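Local atomic coordinates of flavin reductase domain protein (Arthrobacter sp., PDB entry 2QCK), a protein that probably binds FMN and acts as a flavin reductase, an oxidoreductase that reduces flavin. Residues A[27-32]-A[65-70]. Numbering follows the deposited sequence.
Sequences ITVNYN and PAIANT
In this flavin reductase-like domain, the short helix 64-69 packs across the end of strand 22-31, their local axes 8.0 Å apart and crossing at 76°. Tyr31 does most of the covering. With CG anti to the backbone N (chi1 -171°), its ring lies against Pro65 and Ala66 of the helix, and Ala66 CA sits 3.9 Å from the ring centroid in a CH-pi contact over the face. Pro65 O lies above the same face, out toward the rim. Beside the root of the ring, Ala66 CB touches Tyr31 CB and presses against Val29 CG1 at 3.3 Å, a tight carbon pair, while the other Val29 branch, CG2, meets Thr70 CG2 at 3.5 Å. Deeper in, Ile67 CD1 lies more loosely, 4.2 Å from both Val29 CG1 and Ile27 CG2. Thr70 OG1 donates to a lone pair of Ala66 O, 2.7 Å away, and takes a hydrogen bond from a water that also holds Asn32 N weakly, so the water bridges Asn32 and Thr70. An alanine in place of Tyr31 would probably cost the helix its CH-pi contact and the cover over Pro65 O. The strand pairs with strands 34-40 and 72-77; Tyr36 also touches Val29, Tyr31 and Ala66, and Ile73 touches both isoleucines.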
loop_
_atom_site.group_PDB
_atom_site.type_symbol
_atom_site.label_atom_id
_atom_site.label_comp_id
_atom_site.label_asym_id
_atom_site.label_seq_id
_atom_site.Cartn_x
_atom_site.Cartn_y
_atom_site.Cartn_z
ATOM N N ILE A 27 2.915 -12.338 -4.321
ATOM C CA ILE A 27 4.383 -12.342 -4.504
ATOM C C ILE A 27 4.793 -13.783 -4.608
ATOM O O ILE A 27 4.308 -14.587 -3.843
ATOM C CB ILE A 27 5.109 -11.701 -3.304
ATOM C CG1 ILE A 27 4.738 -10.234 -3.211
ATOM C CG2 ILE A 27 6.677 -11.873 -3.403
ATOM C CD1 ILE A 27 5.476 -9.353 -4.192
ATOM N N THR A 28 5.685 -14.082 -5.546
ATOM C CA THR A 28 6.181 -15.474 -5.740
ATOM C C THR A 28 7.707 -15.445 -5.693
ATOM O O THR A 28 8.314 -14.444 -6.036
ATOM C CB THR A 28 5.719 -16.036 -7.044
ATOM O OG1 THR A 28 6.148 -15.142 -8.125
ATOM C CG2 THR A 28 4.188 -16.243 -6.978
ATOM N N VAL A 29 8.326 -16.503 -5.164
ATOM C CA VAL A 29 9.764 -16.600 -5.156
ATOM C C VAL A 29 10.103 -18.063 -5.270
ATOM O O VAL A 29 9.354 -18.918 -4.795
ATOM C CB VAL A 29 10.370 -15.983 -3.912
ATOM C CG1 VAL A 29 9.789 -16.586 -2.649
ATOM C CG2 VAL A 29 11.902 -16.078 -3.949
ATOM N N ASN A 30 11.190 -18.331 -5.960
ATOM C CA ASN A 30 11.736 -19.698 -6.116
ATOM C C ASN A 30 13.000 -19.839 -5.265
ATOM O O ASN A 30 14.103 -19.364 -5.632
ATOM C CB ASN A 30 12.030 -19.912 -7.601
ATOM C CG ASN A 30 12.419 -21.339 -7.929
ATOM O OD1 ASN A 30 12.739 -22.149 -7.051
ATOM N ND2 ASN A 30 12.391 -21.653 -9.211
ATOM N N TYR A 31 12.834 -20.492 -4.126
ATOM C CA TYR A 31 13.901 -20.667 -3.178
ATOM C C TYR A 31 14.611 -21.982 -3.460
ATOM O O TYR A 31 14.175 -23.049 -3.036
ATOM C CB TYR A 31 13.330 -20.678 -1.774
ATOM C CG TYR A 31 14.330 -20.638 -0.656
ATOM C CD1 TYR A 31 15.617 -20.119 -0.829
ATOM C CD2 TYR A 31 13.964 -21.084 0.601
ATOM C CE1 TYR A 31 16.512 -20.098 0.224
ATOM C CE2 TYR A 31 14.826 -21.043 1.651
ATOM C CZ TYR A 31 16.100 -20.555 1.478
ATOM O OH TYR A 31 16.942 -20.542 2.574
ATOM N N ASN A 32 15.696 -21.879 -4.205
ATOM C CA ASN A 32 16.536 -23.007 -4.496
ATOM C C ASN A 32 15.742 -24.187 -4.950
ATOM O O ASN A 32 15.942 -25.296 -4.475
ATOM C CB ASN A 32 17.410 -23.335 -3.276
ATOM C CG ASN A 32 18.778 -22.700 -3.381
ATOM O OD1 ASN A 32 19.083 -21.737 -2.662
ATOM N ND2 ASN A 32 19.596 -23.190 -4.331
ATOM N N PRO A 65 12.240 -16.917 4.700
ATOM C CA PRO A 65 13.527 -17.402 4.323
ATOM C C PRO A 65 13.748 -17.359 2.825
ATOM O O PRO A 65 14.861 -17.089 2.412
ATOM C CB PRO A 65 13.534 -18.837 4.860
ATOM C CG PRO A 65 12.627 -18.771 6.021
ATOM C CD PRO A 65 11.513 -17.924 5.488
ATOM N N ALA A 66 12.711 -17.615 2.024
ATOM C CA ALA A 66 12.828 -17.545 0.547
ATOM C C ALA A 66 13.180 -16.123 0.146
ATOM O O ALA A 66 14.115 -15.887 -0.635
ATOM C CB ALA A 66 11.531 -17.971 -0.147
ATOM N N ILE A 67 12.483 -15.174 0.754
ATOM C CA ILE A 67 12.709 -13.749 0.471
ATOM C C ILE A 67 14.068 -13.221 0.974
ATOM O O ILE A 67 14.737 -12.406 0.296
ATOM C CB ILE A 67 11.517 -12.910 1.042
ATOM C CG1 ILE A 67 10.203 -13.272 0.319
ATOM C CG2 ILE A 67 11.750 -11.417 0.863
ATOM C CD1 ILE A 67 10.060 -12.735 -1.104
ATOM N N ALA A 68 14.443 -13.600 2.187
ATOM C CA ALA A 68 15.735 -13.302 2.763
ATOM C C ALA A 68 16.934 -13.791 1.926
ATOM O O ALA A 68 17.974 -13.133 1.878
ATOM C CB ALA A 68 15.822 -13.898 4.174
ATOM N N ASN A 69 16.778 -14.944 1.284
ATOM C CA ASN A 69 17.857 -15.618 0.610
ATOM C C ASN A 69 17.731 -15.734 -0.892
ATOM O O ASN A 69 18.547 -16.377 -1.511
ATOM C CB ASN A 69 18.013 -16.993 1.213
ATOM C CG ASN A 69 18.356 -16.923 2.669
ATOM O OD1 ASN A 69 17.637 -17.441 3.533
ATOM N ND2 ASN A 69 19.420 -16.227 2.960
ATOM N N THR A 70 16.790 -15.018 -1.494
ATOM C CA THR A 70 16.635 -15.030 -2.935
ATOM C C THR A 70 16.603 -13.640 -3.482
ATOM O O THR A 70 16.212 -12.697 -2.779
ATOM C CB THR A 70 15.369 -15.814 -3.317
ATOM O OG1 THR A 70 15.440 -17.099 -2.680
ATOM C CG2 THR A 70 15.294 -16.055 -4.840
HETATM O O HOH W 1 17.234 -19.167 -3.797
#